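PDB 3WAD: glycosyltransferase from Streptomyces halstedii, which belongs to the GT-B group of glycosyltransferases, whose two Rossmann-like domains face each other across a cleft. Local coordinates for residues 2-7 with 116-121; 11-16 with 130-135; 136-141 with 189-194; 160-165 with 215-220. All coordinates share one frame; numbering follows the deposited sequence.

Contact 1 of 4, residues 2-7 with 116-121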
loop_
_atom_site.group_PDB
_atom_site.type_symbol
_atom_site.label_atom_id
_atom_site.label_comp_id
_atom_site.label_asym_id
_atom_site.label_seq_id
_atom_site.Cartn_x
_atom_site.Cartn_y
_atom_site.Cartn_z
ATOM N N ARG B 2 -3.107 -14.549 -9.742
ATOM C CA ARG B 2 -3.919 -13.378 -9.959
ATOM C C ARG B 2 -5.045 -13.441 -8.872
ATOM O O ARG B 2 -5.749 -14.489 -8.771
ATOM C CB ARG B 2 -4.536 -13.452 -11.335
ATOM C CG ARG B 2 -3.459 -13.673 -12.461
ATOM C CD ARG B 2 -3.523 -12.661 -13.556
ATOM N NE ARG B 2 -4.146 -13.083 -14.799
ATOM C CZ ARG B 2 -3.845 -12.619 -16.038
ATOM N NH1 ARG B 2 -2.888 -11.716 -16.269
ATOM N NH2 ARG B 2 -4.509 -13.066 -17.074
ATOM N N VAL B 3 -5.160 -12.372 -8.055
ATOM C CA VAL B 3 -6.213 -12.325 -7.021
ATOM C C VAL B 3 -7.172 -11.210 -7.340
ATOM O O VAL B 3 -6.799 -10.040 -7.413
ATOM C CB VAL B 3 -5.614 -12.060 -5.675
ATOM C CG1 VAL B 3 -6.745 -12.174 -4.503
ATOM C CG2 VAL B 3 -4.430 -12.972 -5.421
ATOM N N LEU B 4 -8.407 -11.555 -7.538
ATOM C CA LEU B 4 -9.418 -10.555 -7.719
ATOM C C LEU B 4 -10.122 -10.309 -6.350
ATOM O O LEU B 4 -10.859 -11.151 -5.853
ATOM C CB LEU B 4 -10.389 -10.988 -8.830
ATOM C CG LEU B 4 -11.600 -10.140 -9.127
ATOM C CD1 LEU B 4 -11.132 -8.699 -9.554
ATOM C CD2 LEU B 4 -12.576 -10.743 -10.165
ATOM N N MET B 5 -9.900 -9.144 -5.771
ATOM C CA MET B 5 -10.570 -8.761 -4.511
ATOM C C MET B 5 -11.680 -7.811 -4.797
ATOM O O MET B 5 -11.523 -6.932 -5.661
ATOM C CB MET B 5 -9.588 -8.084 -3.600
ATOM C CG MET B 5 -8.324 -8.976 -3.404
ATOM S SD MET B 5 -7.148 -8.309 -2.187
ATOM C CE MET B 5 -8.067 -8.408 -0.622
ATOM N N THR B 6 -12.831 -7.994 -4.139
ATOM C CA THR B 6 -13.920 -7.133 -4.478
ATOM C C THR B 6 -14.561 -6.617 -3.162
ATOM O O THR B 6 -14.667 -7.348 -2.190
ATOM C CB THR B 6 -14.857 -7.772 -5.455
ATOM O OG1 THR B 6 -15.904 -6.844 -5.812
ATOM C CG2 THR B 6 -15.458 -9.095 -4.892
ATOM N N VAL B 7 -14.943 -5.353 -3.154
ATOM C CA VAL B 7 -15.605 -4.769 -1.977
ATOM C C VAL B 7 -16.587 -3.722 -2.513
ATOM O O VAL B 7 -16.254 -3.014 -3.490
ATOM C CB VAL B 7 -14.562 -4.238 -0.939
ATOM C CG1 VAL B 7 -13.712 -3.152 -1.559
ATOM C CG2 VAL B 7 -15.255 -3.645 0.303
ATOM N N VAL B 116 -18.157 -10.238 -13.301
ATOM C CA VAL B 116 -18.068 -11.533 -14.064
ATOM C C VAL B 116 -17.225 -11.389 -15.372
ATOM O O VAL B 116 -16.240 -12.117 -15.579
ATOM C CB VAL B 116 -19.428 -12.093 -14.372
ATOM C CG1 VAL B 116 -19.271 -13.449 -15.140
ATOM C CG2 VAL B 116 -20.234 -12.341 -13.041
ATOM N N ALA B 117 -17.581 -10.388 -16.184
ATOM C CA ALA B 117 -16.808 -10.058 -17.394
ATOM C C ALA B 117 -15.337 -9.935 -17.131
ATOM O O ALA B 117 -14.565 -10.522 -17.881
ATOM C CB ALA B 117 -17.331 -8.815 -18.100
ATOM N N HIS B 118 -14.921 -9.193 -16.075
ATOM C CA HIS B 118 -13.501 -9.101 -15.665
ATOM C C HIS B 118 -12.903 -10.424 -15.216
ATOM O O HIS B 118 -11.690 -10.734 -15.457
ATOM C CB HIS B 118 -13.305 -8.062 -14.531
ATOM C CG HIS B 118 -11.861 -7.807 -14.197
ATOM N ND1 HIS B 118 -11.008 -7.199 -15.085
ATOM C CD2 HIS B 118 -11.125 -8.063 -13.086
ATOM C CE1 HIS B 118 -9.800 -7.116 -14.554
ATOM N NE2 HIS B 118 -9.837 -7.639 -13.337
ATOM N N ALA B 119 -13.700 -11.188 -14.456
ATOM C CA ALA B 119 -13.174 -12.508 -14.013
ATOM C C ALA B 119 -12.941 -13.372 -15.284
ATOM O O ALA B 119 -11.907 -14.002 -15.381
ATOM C CB ALA B 119 -14.090 -13.234 -12.923
ATOM N N ARG B 120 -13.843 -13.274 -16.263
ATOM C CA ARG B 120 -13.744 -14.124 -17.494
ATOM C C ARG B 120 -12.490 -13.704 -18.278
ATOM O O ARG B 120 -11.604 -14.547 -18.554
ATOM C CB ARG B 120 -14.998 -14.096 -18.353
ATOM C CG ARG B 120 -16.246 -14.677 -17.700
ATOM C CD ARG B 120 -17.265 -15.255 -18.729
ATOM N NE ARG B 120 -18.615 -14.679 -18.626
ATOM C CZ ARG B 120 -19.715 -15.246 -18.083
ATOM N NH1 ARG B 120 -19.692 -16.447 -17.478
ATOM N NH2 ARG B 120 -20.867 -14.562 -18.089
ATOM N N GLN B 121 -12.330 -12.393 -18.471
ATOM C CA GLN B 121 -11.124 -11.851 -19.110
ATOM C C GLN B 121 -9.872 -12.144 -18.371
ATOM O O GLN B 121 -8.972 -12.791 -18.907
ATOM C CB GLN B 121 -11.242 -10.348 -19.333
ATOM C CG GLN B 121 -12.078 -10.016 -20.505
ATOM C CD GLN B 121 -11.852 -11.008 -21.712
ATOM O OE1 GLN B 121 -10.711 -11.182 -22.219
ATOM N NE2 GLN B 121 -12.967 -11.648 -22.168
#
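NE2 of His-118 is hydrogen-bonded to ND1 of His-32 on the neighbouring strand 30-35, and the ring held by this bond offers an edge to Leu-4. CD1 of Leu-4 reaches the ring near its plane, 3.6 Å from CD2 of His-118, so the methyl meets a C-H margin and not a ring face. The other branch goes to the helix itself: Leu-4 CD2 lies 4.0 Å from Ala-119 CB, where the small side chain lets the helix surface come close to the strand. CB of Leu-4 points toward the helix, and a chi1 of 175° with a chi2 of 60° sends CD1 to the ring and CD2 to the alanine. Strand 2-6 lies between strands 30-35 and 126-130 in the parallel sheet of a Rossmann-like domain, and helix 109-122 covers this face just before the chain enters strand 126-130. Leucine suits such a position because its fork can serve two different partners at once. Leu-115 and Trp-122 of the same helix also press on Leu-4, with His-32 and Ala-34 from the adjoining strand. The ring of Trp-122 meets that of His-118 at a low angle, and Arg-240 of the second subunit packs on the same histidine.

Contact 2 of 4, residues 11-16 with 130-135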
loop_
_atom_site.group_PDB
_atom_site.type_symbol
_atom_site.label_atom_id
_atom_site.label_comp_id
_atom_site.label_asym_id
_atom_site.label_seq_id
_atom_site.Cartn_x
_atom_site.Cartn_y
_atom_site.Cartn_z
ATOM N N ARG B 11 -15.435 3.102 2.338
ATOM C CA ARG B 11 -14.044 3.207 2.710
ATOM C C ARG B 11 -13.618 2.270 3.848
ATOM O O ARG B 11 -12.470 1.799 3.832
ATOM C CB ARG B 11 -13.665 4.657 3.057
ATOM C CG ARG B 11 -12.177 5.030 2.913
ATOM C CD ARG B 11 -12.050 6.590 2.741
ATOM N NE ARG B 11 -13.190 7.256 3.375
ATOM C CZ ARG B 11 -14.217 7.830 2.736
ATOM N NH1 ARG B 11 -14.268 7.879 1.402
ATOM N NH2 ARG B 11 -15.209 8.371 3.444
ATOM N N SER B 12 -14.462 2.114 4.858
ATOM C CA SER B 12 -14.189 1.229 6.016
ATOM C C SER B 12 -14.040 -0.221 5.543
ATOM O O SER B 12 -13.168 -0.896 5.985
ATOM C CB SER B 12 -15.359 1.274 7.044
ATOM O OG SER B 12 -15.356 2.584 7.589
ATOM N N HIS B 13 -14.947 -0.702 4.707
ATOM C CA HIS B 13 -14.861 -2.095 4.283
ATOM C C HIS B 13 -13.683 -2.228 3.339
ATOM O O HIS B 13 -13.018 -3.258 3.370
ATOM C CB HIS B 13 -16.130 -2.547 3.612
ATOM C CG HIS B 13 -17.254 -2.807 4.564
ATOM N ND1 HIS B 13 -17.695 -4.084 4.842
ATOM C CD2 HIS B 13 -18.069 -1.949 5.271
ATOM C CE1 HIS B 13 -18.715 -4.015 5.691
ATOM N NE2 HIS B 13 -18.990 -2.730 5.926
ATOM N N LEU B 14 -13.378 -1.191 2.538
ATOM C CA LEU B 14 -12.088 -1.175 1.799
ATOM C C LEU B 14 -10.884 -1.313 2.682
ATOM O O LEU B 14 -10.099 -2.242 2.449
ATOM C CB LEU B 14 -11.944 0.012 0.857
ATOM C CG LEU B 14 -10.522 0.156 0.287
ATOM C CD1 LEU B 14 -10.030 -1.076 -0.529
ATOM C CD2 LEU B 14 -10.324 1.491 -0.469
ATOM N N TYR B 15 -10.693 -0.409 3.672
ATOM C CA TYR B 15 -9.531 -0.455 4.571
ATOM C C TYR B 15 -9.362 -1.775 5.318
ATOM O O TYR B 15 -8.228 -2.158 5.707
ATOM C CB TYR B 15 -9.672 0.623 5.659
ATOM C CG TYR B 15 -9.489 2.013 5.139
ATOM C CD1 TYR B 15 -9.313 2.266 3.756
ATOM C CD2 TYR B 15 -9.454 3.077 6.047
ATOM C CE1 TYR B 15 -9.117 3.559 3.295
ATOM C CE2 TYR B 15 -9.294 4.352 5.611
ATOM C CZ TYR B 15 -9.114 4.594 4.250
ATOM O OH TYR B 15 -8.946 5.906 3.888
ATOM N N ASN B 16 -10.477 -2.429 5.582
ATOM C CA ASN B 16 -10.452 -3.736 6.247
ATOM C C ASN B 16 -9.514 -4.759 5.466
ATOM O O ASN B 16 -8.827 -5.606 6.076
ATOM C CB ASN B 16 -11.907 -4.248 6.333
ATOM C CG ASN B 16 -12.012 -5.645 6.957
ATOM O OD1 ASN B 16 -12.414 -6.629 6.306
ATOM N ND2 ASN B 16 -11.666 -5.730 8.207
ATOM N N ASP B 130 -15.107 -9.082 0.239
ATOM C CA ASP B 130 -15.769 -8.517 1.436
ATOM C C ASP B 130 -17.140 -9.168 1.683
ATOM O O ASP B 130 -17.924 -9.303 0.749
ATOM C CB ASP B 130 -15.943 -7.036 1.218
ATOM C CG ASP B 130 -17.008 -6.423 2.174
ATOM O OD1 ASP B 130 -16.578 -5.987 3.229
ATOM O OD2 ASP B 130 -18.233 -6.391 1.836
ATOM N N ALA B 131 -17.421 -9.524 2.953
ATOM C CA ALA B 131 -18.541 -10.419 3.276
ATOM C C ALA B 131 -19.922 -9.858 2.872
ATOM O O ALA B 131 -20.910 -10.593 2.777
ATOM C CB ALA B 131 -18.498 -10.816 4.752
ATOM N N LEU B 132 -19.991 -8.548 2.651
ATOM C CA LEU B 132 -21.217 -7.914 2.215
ATOM C C LEU B 132 -21.284 -7.747 0.710
ATOM O O LEU B 132 -22.223 -7.101 0.221
ATOM C CB LEU B 132 -21.361 -6.539 2.895
ATOM C CG LEU B 132 -21.514 -6.612 4.417
ATOM C CD1 LEU B 132 -22.029 -5.245 5.012
ATOM C CD2 LEU B 132 -22.447 -7.711 4.850
ATOM N N THR B 133 -20.274 -8.240 -0.023
ATOM C CA THR B 133 -20.215 -7.937 -1.455
ATOM C C THR B 133 -20.511 -9.179 -2.376
ATOM O O THR B 133 -19.579 -9.814 -2.894
ATOM C CB THR B 133 -18.789 -7.298 -1.796
ATOM O OG1 THR B 133 -18.585 -6.141 -0.949
ATOM C CG2 THR B 133 -18.779 -6.823 -3.268
ATOM N N TYR B 134 -21.767 -9.470 -2.609
ATOM C CA TYR B 134 -22.162 -10.767 -3.203
ATOM C C TYR B 134 -21.980 -10.891 -4.723
ATOM O O TYR B 134 -22.290 -11.935 -5.310
ATOM C CB TYR B 134 -23.596 -11.180 -2.764
ATOM C CG TYR B 134 -23.561 -11.893 -1.413
ATOM C CD1 TYR B 134 -23.569 -11.173 -0.194
ATOM C CD2 TYR B 134 -23.388 -13.283 -1.359
ATOM C CE1 TYR B 134 -23.485 -11.834 1.022
ATOM C CE2 TYR B 134 -23.320 -13.939 -0.168
ATOM C CZ TYR B 134 -23.361 -13.218 1.024
ATOM O OH TYR B 134 -23.264 -13.952 2.195
ATOM N N ALA B 135 -21.487 -9.853 -5.379
ATOM C CA ALA B 135 -20.887 -10.082 -6.686
ATOM C C ALA B 135 -19.641 -11.035 -6.690
ATOM O O ALA B 135 -19.441 -11.839 -7.634
ATOM C CB ALA B 135 -20.559 -8.717 -7.329
HETATM O O HOH W 1 -14.071 -5.828 3.698
#
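His-13 donates from ND1 to OD1 of Asp-130 over 2.7 Å, with an N-H...O angle of 157°. The oxygen lies in the ring plane and is met on its syn side, while ring and carboxylate planes stand 74° apart. Beside this bond, CD1 of Leu-132 comes obliquely to within 3.6 Å of CE1 of His-13, an apolar partner for the ring's carbon. A water adds a second bridge, 2.6 Å from Asp-130 OD1 and 2.8 Å from the carbonyl O of His-13. With CG of Asp-130 anti to its own N (chi1 162°), the carboxylate sits between histidine and turn. Its OD2 accepts two bonds from opposite faces of its plane: Thr-133 OG1 at 2.8 Å and the backbone N of Leu-132 at 2.9 Å. The latter makes an Asx turn, set within the type I beta turn from Asp-130 to Thr-133. Thr-133 OG1 in turn is hydrogen-bonded to the N of Phe-8, and Asn-10 OD1 to the N of His-13. The rings of Phe-8 and Phe-152 also meet the imidazole, each at a steep angle. The two oxygens thus have separate tasks: OD2 takes the turn's donors, which helps to hold the carboxylate, and OD1 engages ND1, which probably helps to set the ring's rotation.

Contact 3 of 4, residues 136-141 with 189-194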
loop_
_atom_site.group_PDB
_atom_site.type_symbol
_atom_site.label_atom_id
_atom_site.label_comp_id
_atom_site.label_asym_id
_atom_site.label_seq_id
_atom_site.Cartn_x
_atom_site.Cartn_y
_atom_site.Cartn_z
ATOM N N GLY B 136 -18.833 -10.964 -5.619
ATOM C CA GLY B 136 -17.630 -11.784 -5.407
ATOM C C GLY B 136 -17.793 -13.274 -5.774
ATOM O O GLY B 136 -17.078 -13.792 -6.691
ATOM N N PRO B 137 -18.700 -13.985 -5.049
ATOM C CA PRO B 137 -18.866 -15.425 -5.295
ATOM C C PRO B 137 -19.465 -15.750 -6.680
ATOM O O PRO B 137 -19.138 -16.787 -7.174
ATOM C CB PRO B 137 -19.796 -15.897 -4.139
ATOM C CG PRO B 137 -20.582 -14.642 -3.729
ATOM C CD PRO B 137 -19.563 -13.494 -3.941
ATOM N N ILE B 138 -20.373 -14.936 -7.228
ATOM C CA ILE B 138 -20.923 -15.136 -8.594
ATOM C C ILE B 138 -19.760 -15.116 -9.638
ATOM O O ILE B 138 -19.556 -16.112 -10.459
ATOM C CB ILE B 138 -21.994 -14.099 -8.913
ATOM C CG1 ILE B 138 -23.105 -14.135 -7.838
ATOM C CG2 ILE B 138 -22.611 -14.260 -10.326
ATOM C CD1 ILE B 138 -23.837 -15.500 -7.736
ATOM N N ALA B 139 -18.952 -14.041 -9.569
ATOM C CA ALA B 139 -17.844 -13.904 -10.505
ATOM C C ALA B 139 -16.877 -15.108 -10.398
ATOM O O ALA B 139 -16.481 -15.660 -11.448
ATOM C CB ALA B 139 -17.102 -12.597 -10.285
ATOM N N ALA B 140 -16.539 -15.536 -9.173
ATOM C CA ALA B 140 -15.571 -16.604 -8.921
ATOM C C ALA B 140 -15.973 -17.944 -9.497
ATOM O O ALA B 140 -15.093 -18.726 -9.905
ATOM C CB ALA B 140 -15.313 -16.815 -7.436
ATOM N N GLU B 141 -17.270 -18.202 -9.446
ATOM C CA GLU B 141 -17.836 -19.469 -9.823
ATOM C C GLU B 141 -18.093 -19.535 -11.331
ATOM O O GLU B 141 -18.378 -20.583 -11.871
ATOM C CB GLU B 141 -19.164 -19.661 -9.087
ATOM C CG GLU B 141 -18.911 -19.817 -7.590
ATOM C CD GLU B 141 -18.782 -21.240 -7.141
ATOM O OE1 GLU B 141 -18.656 -21.463 -5.895
ATOM O OE2 GLU B 141 -18.832 -22.130 -8.040
ATOM N N GLU B 189 -27.882 -16.755 -12.319
ATOM C CA GLU B 189 -28.512 -17.268 -13.513
ATOM C C GLU B 189 -27.957 -16.650 -14.840
ATOM O O GLU B 189 -27.658 -17.398 -15.801
ATOM C CB GLU B 189 -30.027 -17.063 -13.378
ATOM C CG GLU B 189 -30.812 -17.872 -14.325
ATOM C CD GLU B 189 -30.765 -17.243 -15.674
ATOM O OE1 GLU B 189 -30.527 -16.026 -15.758
ATOM O OE2 GLU B 189 -30.906 -17.955 -16.679
ATOM N N PRO B 190 -27.772 -15.294 -14.897
ATOM C CA PRO B 190 -27.355 -14.796 -16.214
ATOM C C PRO B 190 -25.926 -15.196 -16.544
ATOM O O PRO B 190 -25.482 -14.997 -17.656
ATOM C CB PRO B 190 -27.520 -13.250 -16.087
ATOM C CG PRO B 190 -28.603 -13.075 -15.086
ATOM C CD PRO B 190 -28.302 -14.204 -14.051
ATOM N N HIS B 191 -25.214 -15.754 -15.576
ATOM C CA HIS B 191 -23.780 -16.022 -15.749
ATOM C C HIS B 191 -23.502 -17.525 -15.707
ATOM O O HIS B 191 -22.326 -17.928 -15.612
ATOM C CB HIS B 191 -23.005 -15.233 -14.685
ATOM C CG HIS B 191 -23.288 -13.769 -14.772
ATOM N ND1 HIS B 191 -23.916 -13.054 -13.765
ATOM C CD2 HIS B 191 -23.128 -12.913 -15.802
ATOM C CE1 HIS B 191 -24.090 -11.808 -14.167
ATOM N NE2 HIS B 191 -23.628 -11.699 -15.402
ATOM N N GLY B 192 -24.590 -18.311 -15.763
ATOM C CA GLY B 192 -24.590 -19.792 -15.682
ATOM C C GLY B 192 -24.083 -20.308 -14.339
ATOM O O GLY B 192 -23.401 -21.347 -14.259
ATOM N N VAL B 193 -24.374 -19.585 -13.248
ATOM C CA VAL B 193 -23.842 -19.973 -11.915
ATOM C C VAL B 193 -25.031 -20.512 -11.173
ATOM O O VAL B 193 -26.165 -19.882 -11.076
ATOM C CB VAL B 193 -23.206 -18.775 -11.124
ATOM C CG1 VAL B 193 -22.883 -19.102 -9.663
ATOM C CG2 VAL B 193 -21.961 -18.305 -11.781
ATOM N N ALA B 194 -24.800 -21.721 -10.675
ATOM C CA ALA B 194 -25.862 -22.491 -10.006
ATOM C C ALA B 194 -25.801 -22.152 -8.534
ATOM O O ALA B 194 -24.688 -22.024 -8.004
ATOM C CB ALA B 194 -25.599 -24.021 -10.219
#
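A Schellman motif closes the helical run that ends in the 3-10 turn 189-190, and Val-193, the first residue beyond its glycine, turns back onto Ile-138 and Glu-141 of helix 135-141. Gly-192 takes the C-prime place with a phi of 64°, a backbone shape that glycine adopts easily. Two bonds define the motif, from Val-193 N to the O of Gly-188 and from Gly-192 N to the O of Glu-189. The reversal brings Val-193 in over the helix with both branches in use. CG1 lies anti to the backbone N (chi1 170°) and touches Glu-141 CB at 3.8 Å and, more loosely, Ile-138 CD1 at 4.2 Å. CG2 instead rests against the helix backbone, 3.5 Å from the carbonyl O of Ile-138, a van der Waals contact. A compact branched residue suits this place because it can cover side chain and main chain together.

The other branch of Ile-138, CG2, comes obliquely to His-191, 3.9 Å from its ND1, the two side chains crossing at about a right angle. Pro-190 CB covers one face of that ring, and Val-116 and Arg-120 of helix 109-122 also pack on it. The side chain of Glu-141 contributes its CB. Beyond this the chain bends at chi2 (-93°) and OE1 is hydrogen-bonded to NE2 of His-147 on strand 147-150, while Leu-199 packs on both Glu-141 and Val-193. Helix 135-141 joins the parallel strands 126-130 and 147-150, the beta-alpha-beta crossover typical of a Rossmann-like domain.

Contact 4 of 4, residues 160-165 with 215-220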
loop_
_atom_site.group_PDB
_atom_site.type_symbol
_atom_site.label_atom_id
_atom_site.label_comp_id
_atom_site.label_asym_id
_atom_site.label_seq_id
_atom_site.Cartn_x
_atom_site.Cartn_y
_atom_site.Cartn_z
ATOM N N MET B 160 -26.210 -16.653 11.928
ATOM C CA MET B 160 -27.603 -16.824 11.615
ATOM C C MET B 160 -27.765 -17.953 10.564
ATOM O O MET B 160 -28.792 -18.642 10.530
ATOM C CB MET B 160 -28.195 -15.519 11.009
ATOM C CG MET B 160 -28.052 -14.283 11.915
ATOM S SD MET B 160 -29.462 -14.211 13.021
ATOM C CE MET B 160 -30.425 -13.006 12.130
ATOM N N ARG B 161 -26.824 -18.043 9.621
ATOM C CA ARG B 161 -27.019 -19.018 8.537
ATOM C C ARG B 161 -26.962 -20.478 9.078
ATOM O O ARG B 161 -27.702 -21.356 8.622
ATOM C CB ARG B 161 -25.971 -18.851 7.436
ATOM C CG ARG B 161 -26.161 -19.901 6.344
ATOM C CD ARG B 161 -27.455 -19.629 5.645
ATOM N NE ARG B 161 -27.550 -20.315 4.352
ATOM C CZ ARG B 161 -28.648 -20.395 3.609
ATOM N NH1 ARG B 161 -29.753 -19.725 3.963
ATOM N NH2 ARG B 161 -28.625 -21.070 2.430
ATOM N N ASP B 162 -26.067 -20.694 10.016
ATOM C CA ASP B 162 -25.961 -22.018 10.666
ATOM C C ASP B 162 -27.252 -22.392 11.362
ATOM O O ASP B 162 -27.755 -23.520 11.134
ATOM C CB ASP B 162 -24.797 -22.065 11.608
ATOM C CG ASP B 162 -23.503 -22.148 10.883
ATOM O OD1 ASP B 162 -23.470 -22.428 9.628
ATOM O OD2 ASP B 162 -22.502 -21.880 11.556
ATOM N N HIS B 163 -27.795 -21.461 12.149
ATOM C CA HIS B 163 -29.063 -21.669 12.833
ATOM C C HIS B 163 -30.114 -21.987 11.794
ATOM O O HIS B 163 -30.843 -22.965 11.962
ATOM C CB HIS B 163 -29.569 -20.430 13.579
ATOM C CG HIS B 163 -28.947 -20.190 14.915
ATOM N ND1 HIS B 163 -29.233 -20.952 16.029
ATOM C CD2 HIS B 163 -28.111 -19.210 15.344
ATOM C CE1 HIS B 163 -28.543 -20.505 17.062
ATOM N NE2 HIS B 163 -27.864 -19.439 16.676
ATOM N N PHE B 164 -30.226 -21.141 10.765
ATOM C CA PHE B 164 -31.210 -21.336 9.723
ATOM C C PHE B 164 -31.112 -22.689 9.040
ATOM O O PHE B 164 -32.156 -23.318 8.720
ATOM C CB PHE B 164 -31.114 -20.263 8.638
ATOM C CG PHE B 164 -32.225 -20.302 7.654
ATOM C CD1 PHE B 164 -33.479 -19.836 8.005
ATOM C CD2 PHE B 164 -32.026 -20.764 6.374
ATOM C CE1 PHE B 164 -34.524 -19.779 7.097
ATOM C CE2 PHE B 164 -33.076 -20.753 5.434
ATOM C CZ PHE B 164 -34.320 -20.264 5.797
ATOM N N ASN B 165 -29.869 -23.137 8.792
ATOM C CA ASN B 165 -29.736 -24.396 8.048
ATOM C C ASN B 165 -30.072 -25.594 8.973
ATOM O O ASN B 165 -30.635 -26.552 8.494
ATOM C CB ASN B 165 -28.336 -24.611 7.430
ATOM C CG ASN B 165 -28.000 -23.642 6.308
ATOM O OD1 ASN B 165 -28.862 -23.128 5.613
ATOM N ND2 ASN B 165 -26.706 -23.381 6.145
ATOM N N PHE B 215 -17.820 -15.973 17.214
ATOM C CA PHE B 215 -18.877 -16.983 17.357
ATOM C C PHE B 215 -18.357 -18.384 17.000
ATOM O O PHE B 215 -17.471 -18.482 16.159
ATOM C CB PHE B 215 -20.066 -16.673 16.456
ATOM C CG PHE B 215 -20.645 -15.332 16.682
ATOM C CD1 PHE B 215 -20.882 -14.875 17.986
ATOM C CD2 PHE B 215 -20.975 -14.511 15.575
ATOM C CE1 PHE B 215 -21.444 -13.600 18.190
ATOM C CE2 PHE B 215 -21.546 -13.237 15.737
ATOM C CZ PHE B 215 -21.801 -12.754 17.055
ATOM N N PRO B 216 -18.897 -19.463 17.656
ATOM C CA PRO B 216 -18.691 -20.838 17.119
ATOM C C PRO B 216 -19.257 -20.923 15.708
ATOM O O PRO B 216 -20.265 -20.283 15.393
ATOM C CB PRO B 216 -19.490 -21.755 18.086
ATOM C CG PRO B 216 -20.433 -20.850 18.843
ATOM C CD PRO B 216 -19.717 -19.465 18.896
ATOM N N SER B 217 -18.564 -21.629 14.836
ATOM C CA SER B 217 -19.017 -21.782 13.465
ATOM C C SER B 217 -19.078 -23.291 13.135
ATOM O O SER B 217 -18.301 -24.051 13.612
ATOM C CB SER B 217 -18.053 -21.052 12.511
ATOM O OG SER B 217 -18.490 -21.140 11.157
ATOM N N GLU B 218 -20.036 -23.712 12.346
ATOM C CA GLU B 218 -20.072 -25.069 11.857
ATOM C C GLU B 218 -19.101 -25.182 10.683
ATOM O O GLU B 218 -18.976 -26.231 10.067
ATOM C CB GLU B 218 -21.493 -25.420 11.415
ATOM C CG GLU B 218 -22.443 -25.761 12.594
ATOM C CD GLU B 218 -23.816 -26.208 12.100
ATOM O OE1 GLU B 218 -23.863 -27.145 11.265
ATOM O OE2 GLU B 218 -24.854 -25.637 12.545
ATOM N N GLN B 219 -18.421 -24.086 10.351
ATOM C CA GLN B 219 -17.401 -24.117 9.314
ATOM C C GLN B 219 -16.032 -23.594 9.808
ATOM O O GLN B 219 -15.930 -22.871 10.819
ATOM C CB GLN B 219 -17.904 -23.417 8.045
ATOM C CG GLN B 219 -19.011 -24.216 7.297
ATOM C CD GLN B 219 -20.445 -23.936 7.783
ATOM O OE1 GLN B 219 -20.792 -22.804 8.161
ATOM N NE2 GLN B 219 -21.289 -24.974 7.762
ATOM N N PRO B 220 -14.956 -24.028 9.150
ATOM C CA PRO B 220 -13.702 -23.512 9.657
ATOM C C PRO B 220 -13.465 -22.102 9.039
ATOM O O PRO B 220 -14.111 -21.723 8.034
ATOM C CB PRO B 220 -12.682 -24.567 9.196
ATOM C CG PRO B 220 -13.477 -25.623 8.423
ATOM C CD PRO B 220 -14.760 -24.967 8.035
HETATM O O HOH W 2 -20.659 -19.682 11.028
HETATM O O HOH W 3 -26.347 -25.664 10.311
HETATM O O HOH W 4 -22.816 -21.116 14.061
#
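Helix 156-168 and the irregular loop 215-220 draw nearest at Asp-162 and Glu-218, whose CA atoms are 6.7 Å apart. The backbone N of Glu-218 donates to OD2 of Asp-162 over 3.2 Å in an almost straight bond (173°), arriving 45° out of the carboxylate plane. Two waters donate to the same oxygen, so three donors grip it. One, 2.6 Å from Asp-162 OD2, also donates to the carbonyl O of Pro-216; the other is hydrogen-bonded to OG of Ser-217 as well. That hydroxyl accepts from the N of Gln-219 at 3.1 Å, forming an ST turn that shapes the loop next to the aspartate. The loop connects strands 204-206 and 221-222 at one end of the domain's parallel sheet, and a short acidic side chain on the helix suits the backbone N-H turned toward it. The side chains of Glu-218 and Asp-162 lie alongside each other, running in opposite directions. Glu-218 is extended beyond CG (chi2 -176°), taking its carboxylate past Asp-162 to a third water, which donates to Glu-218 OE2 and to the carbonyl O of Asp-162, each at 2.7 Å. OD2 of Asp-162 and OE2 of Glu-218 remain 4.5 Å apart, their repulsion probably eased by the N-H and waters that donate to them.

How the contacts relate
All four contacts belong to the domain built on the seven-stranded parallel sheet. Contacts 1 and 2 share strand ends: Thr-6 O lies 3.0 Å from Asp-130 N, a probable hydrogen bond between strands, and Val-7 packs on both His-13 and Asp-130. Contact 3, its centre about 12 Å from that of contact 1, shares the packing around helix 109-122, where Val-116 CG2 lies 3.8 Å from His-191 CG. Segment 136-141 of contact 3 directly follows segment 130-135 of contact 2 in sequence. Contact 4 touches none of the others; its nearest atoms are about 8 Å from contact 2 and about 11 Å from contact 3, although its segments alternate along the chain with those of contact 3.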